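Mariner Mos1 transposase (Drosophila mauritiana, PDB 4MDB) cuts the Mos1 transposon out of DNA and pastes it elsewhere, this chain being its metal-dependent RNase H-like catalytic domain with raltegravir bound. Local coordinates at residues Asp129-Pro132 / Ser133-Ala136; Ala97-Gln100 / Gln101-Ile104. The protein carries 1 engineered substitution. All coordinates share one frame; numbering follows the deposited sequence.

Contact 1 (Asp129-Pro132 / Ser133-Ala136). With MG (magnesium ion), chain D; RLT (N-(4-fluorobenzyl)-5-hydroxy-1-methyl-2-(1-methyl-1-{[(5-methyl-1,3,4-oxadiazol-2-yl)carbonyl]amino}ethyl)-6-oxo-1,6-di hydropyrimidine-4-carboxamide), chain B.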
# COMPACT_ATOMS: atom_id res chain seq x y z
N ASP A 129 4.52 1.26 4.21
CA ASP A 129 5.06 2.33 5.04
C ASP A 129 5.75 1.86 6.33
O ASP A 129 5.87 0.68 6.61
CB ASP A 129 4.01 3.40 5.19
CG ASP A 129 2.84 3.05 6.09
OD1 ASP A 129 3.02 2.21 6.95
OD2 ASP A 129 1.66 3.57 5.91
N ASN A 130 6.22 2.85 7.10
CA ASN A 130 7.06 2.58 8.27
C ASN A 130 6.35 2.43 9.58
O ASN A 130 6.96 2.66 10.61
CB ASN A 130 8.10 3.71 8.44
CG ASN A 130 8.91 3.91 7.23
OD1 ASN A 130 9.78 3.09 6.93
ND2 ASN A 130 8.55 4.93 6.43
N ALA A 131 5.10 2.05 9.57
CA ALA A 131 4.38 1.67 10.74
C ALA A 131 5.20 0.65 11.50
O ALA A 131 5.87 -0.21 10.92
CB ALA A 131 3.01 1.14 10.44
N PRO A 132 5.26 0.82 12.83
CA PRO A 132 6.13 -0.11 13.62
C PRO A 132 5.90 -1.59 13.38
O PRO A 132 6.89 -2.33 13.28
CB PRO A 132 5.81 0.28 15.09
CG PRO A 132 5.46 1.71 14.97
CD PRO A 132 4.71 1.92 13.63
N SER A 133 4.66 -2.06 13.24
CA SER A 133 4.43 -3.50 12.95
C SER A 133 4.98 -3.92 11.61
O SER A 133 5.28 -5.13 11.41
CB SER A 133 2.97 -3.90 13.01
OG SER A 133 2.17 -3.24 12.06
N HIS A 134 5.18 -2.95 10.75
CA HIS A 134 5.80 -3.21 9.40
C HIS A 134 7.32 -3.42 9.47
O HIS A 134 7.91 -3.91 8.53
CB HIS A 134 5.51 -2.05 8.45
CG HIS A 134 4.07 -1.87 8.10
ND1 HIS A 134 3.66 -1.01 7.11
CD2 HIS A 134 2.96 -2.46 8.56
CE1 HIS A 134 2.36 -1.07 6.97
NE2 HIS A 134 1.91 -1.92 7.87
N THR A 135 7.96 -3.00 10.56
CA THR A 135 9.45 -3.10 10.59
C THR A 135 9.89 -3.89 11.81
O THR A 135 11.11 -3.95 12.05
CB THR A 135 10.14 -1.72 10.65
OG1 THR A 135 9.75 -1.09 11.88
CG2 THR A 135 9.72 -0.81 9.47
N ALA A 136 8.95 -4.49 12.54
CA ALA A 136 9.32 -5.31 13.73
C ALA A 136 10.16 -6.50 13.35
O ALA A 136 10.11 -6.94 12.22
CB ALA A 136 8.10 -5.84 14.46
MG MG D . -0.23 3.43 6.78
CAA RLT B . 6.25 8.69 10.60
CAB RLT B . -2.29 9.73 6.13
CAC RLT B . -0.14 11.18 7.75
CAD RLT B . -2.02 10.16 9.47
OAE RLT B . 0.50 4.50 8.36
OAF RLT B . 2.26 9.42 8.24
OAG RLT B . -2.25 7.43 5.17
OAH RLT B . -0.95 5.29 6.08
FAI RLT B . 7.10 6.12 10.70
CAJ RLT B . 5.04 5.60 9.59
CAK RLT B . 5.08 5.86 11.97
CAL RLT B . 3.66 5.35 9.64
CAM RLT B . 3.70 5.61 12.03
CAN RLT B . 1.48 5.11 10.99
NAO RLT B . 4.16 9.05 12.19
NAP RLT B . 2.81 9.32 11.83
NAQ RLT B . -0.06 7.88 8.66
NAR RLT B . 0.85 6.04 10.04
NAS RLT B . 0.54 9.88 9.75
OAT RLT B . 4.05 9.11 9.94
CAU RLT B . 0.52 5.63 8.78
CAV RLT B . 1.81 9.54 9.39
CAW RLT B . 4.84 8.94 11.02
CAX RLT B . 5.76 5.86 10.76
CAY RLT B . 2.97 5.35 10.88
CAZ RLT B . -0.88 6.39 6.84
CBA RLT B . 2.80 9.31 10.47
CBB RLT B . -0.10 6.65 8.03
CBC RLT B . -0.71 8.94 8.11
CBD RLT B . -1.54 7.52 6.22
NBE RLT B . -1.47 8.74 6.91
CBF RLT B . -0.57 10.32 8.94
O HOH W 1 0.41 1.76 7.84
O HOH W 2 -2.08 3.10 7.70
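H134 folds back against the metal-binding loop and gives its ring N-H to the backbone of D129, ND1 lying 2.8 Å from D129 O. The bond is somewhat bent (145°); the acceptor lies in the imidazole plane, whereas ND1 stands above the carbonyl plane. With chi1 at -65° and CG beside its own backbone N, one ring face lies against A131, whose CB makes a CH-pi contact over the ring centre, 3.9 Å from the centroid. The other ring nitrogen, NE2, is hydrogen-bonded to E37, so both are engaged and the ring's rotation is fixed. This turn follows strand 125-127 of the RNase H-like fold and supplies the second aspartate of the DDD motif. A chi1 of 72° sets D129 CG between the backbone N and the carbonyl carbon, and OD2 binds magnesium at 2.1 Å, a site completed by D36, two oxygens of raltegravir and two waters. D129 OD1 accepts from one of those waters (2.8 Å) and, weakly, from A131 N. Proline, with no N-H to donate, suits position 132 in the tight turn, where H134 N bonds to A131 O at 2.8 Å, and T135 N to P132 O at 3.0 Å.

Contact 2 (Ala97-Gln100 / Gln101-Ile104)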
# COMPACT_ATOMS: atom_id res chain seq x y z
N ALA A 97 2.39 -9.69 15.21
CA ALA A 97 2.01 -11.05 14.88
C ALA A 97 0.95 -11.12 13.79
O ALA A 97 0.97 -12.02 12.93
CB ALA A 97 1.51 -11.81 16.14
N ARG A 98 0.03 -10.17 13.85
CA ARG A 98 -1.01 -10.08 12.85
C ARG A 98 -0.43 -9.72 11.51
O ARG A 98 -0.86 -10.28 10.51
CB ARG A 98 -2.07 -9.08 13.20
CG ARG A 98 -3.23 -9.21 12.20
CD ARG A 98 -4.41 -8.34 12.59
NE ARG A 98 -4.85 -8.68 13.94
CZ ARG A 98 -5.70 -9.64 14.23
NH1 ARG A 98 -6.28 -10.38 13.26
NH2 ARG A 98 -6.01 -9.85 15.51
N TYR A 99 0.54 -8.80 11.50
CA TYR A 99 1.09 -8.35 10.19
C TYR A 99 1.87 -9.52 9.56
O TYR A 99 1.82 -9.71 8.33
CB TYR A 99 1.98 -7.11 10.30
CG TYR A 99 2.19 -6.44 8.98
CD1 TYR A 99 1.19 -5.92 8.30
CD2 TYR A 99 3.46 -6.31 8.47
CE1 TYR A 99 1.42 -5.28 7.07
CE2 TYR A 99 3.69 -5.70 7.24
CZ TYR A 99 2.64 -5.15 6.59
OH TYR A 99 2.83 -4.46 5.37
N GLN A 100 2.61 -10.27 10.39
CA GLN A 100 3.37 -11.41 9.90
C GLN A 100 2.45 -12.40 9.24
O GLN A 100 2.72 -12.85 8.13
CB GLN A 100 4.13 -12.04 11.08
CG GLN A 100 4.83 -13.35 10.88
CD GLN A 100 5.76 -13.56 12.07
OE1 GLN A 100 5.34 -13.52 13.24
NE2 GLN A 100 7.02 -13.66 11.79
N GLN A 101 1.33 -12.71 9.89
CA GLN A 101 0.35 -13.62 9.33
C GLN A 101 -0.33 -13.10 8.05
O GLN A 101 -0.58 -13.84 7.11
CB GLN A 101 -0.69 -14.01 10.39
CG GLN A 101 -1.45 -15.22 9.99
CD GLN A 101 -0.50 -16.41 9.64
OE1 GLN A 101 0.43 -16.74 10.39
NE2 GLN A 101 -0.71 -16.98 8.47
N GLN A 102 -0.60 -11.79 8.02
CA GLN A 102 -1.06 -11.19 6.83
C GLN A 102 -0.11 -11.35 5.63
O GLN A 102 -0.60 -11.57 4.54
CB GLN A 102 -1.33 -9.72 7.12
CG GLN A 102 -2.62 -9.53 7.96
CD GLN A 102 -2.89 -8.09 8.26
OE1 GLN A 102 -1.96 -7.29 8.34
NE2 GLN A 102 -4.15 -7.73 8.43
N LEU A 103 1.16 -11.14 5.84
CA LEU A 103 2.13 -11.25 4.76
C LEU A 103 2.15 -12.67 4.24
O LEU A 103 2.23 -12.88 3.04
CB LEU A 103 3.50 -10.81 5.17
CG LEU A 103 3.73 -9.35 5.59
CD1 LEU A 103 5.14 -9.17 6.03
CD2 LEU A 103 3.45 -8.46 4.41
N ILE A 104 2.12 -13.63 5.18
CA ILE A 104 2.05 -15.04 4.77
C ILE A 104 0.79 -15.36 3.96
O ILE A 104 0.86 -16.03 2.93
CB ILE A 104 2.24 -15.96 5.97
CG1 ILE A 104 3.69 -15.86 6.45
CG2 ILE A 104 1.82 -17.40 5.65
CD1 ILE A 104 3.92 -16.34 7.89
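Helix 96-113, which packs on the sheet of the RNase H-like domain, has its first turns here, and its i to i+4 bonds are regular: Q101 N to A97 O, Q102 N to R98 O, L103 N to Y99 O and I104 N to Q100 O. On the buried side Y99 and L103 meet one turn apart. Leucine CG lies over one face of the phenol ring, offset toward the rim, and both L103 methyls, CD1 and CD2, are 4.0 Å from the ring carbon Y99 CE2. The tyrosine reaches inward with CG anti to its backbone nitrogen (chi1 -163°), and its hydroxyl is hydrogen-bonded to H128; a tyrosine suits this place because it fills the core and still satisfies a polar tip. Q102 comes to the ring obliquely, OE1 standing 3.4 Å from Y99 CD1, with the amide and ring planes 72° apart. Its chain is extended beyond CG (chi2 180°), which carries the buried amide far enough for NE2 to bond to E86, while the amide carbon Q102 CD lies 4.1 Å from R98 CG. Q100 turns its long side chain another way, and its NE2 bonds to T142. Around this turn, Y99 and L103 both press on V139 of helix 137-146 and on F126 of strand 125-127, Q100 touches A138, and Q102 lies against C74 and W76 of strand 69-78.

In the fold
The two contacts touch through their aromatic rings. Y99 of contact 2 stacks with H134 of contact 1, Y99 CZ lying 3.4 Å from H134 CD2, and S133 O comes within 3.7 Å of Y99 CD2. Their centres are about 12 Å apart, and in sequence the rest of helix 96-113, helix 115-118 and strand 125-127 lie between them. H128 joins the pair, stacking with H134 and bonding to the Y99 hydroxyl. Contact 1 is first shell, because D129 binds magnesium and D129, N130 and A131 line the raltegravir pocket, whereas contact 2 stands behind it: the Y99 side chain is about 7 Å from that of D129, 9 Å from a magnesium ion and 10 Å from the drug.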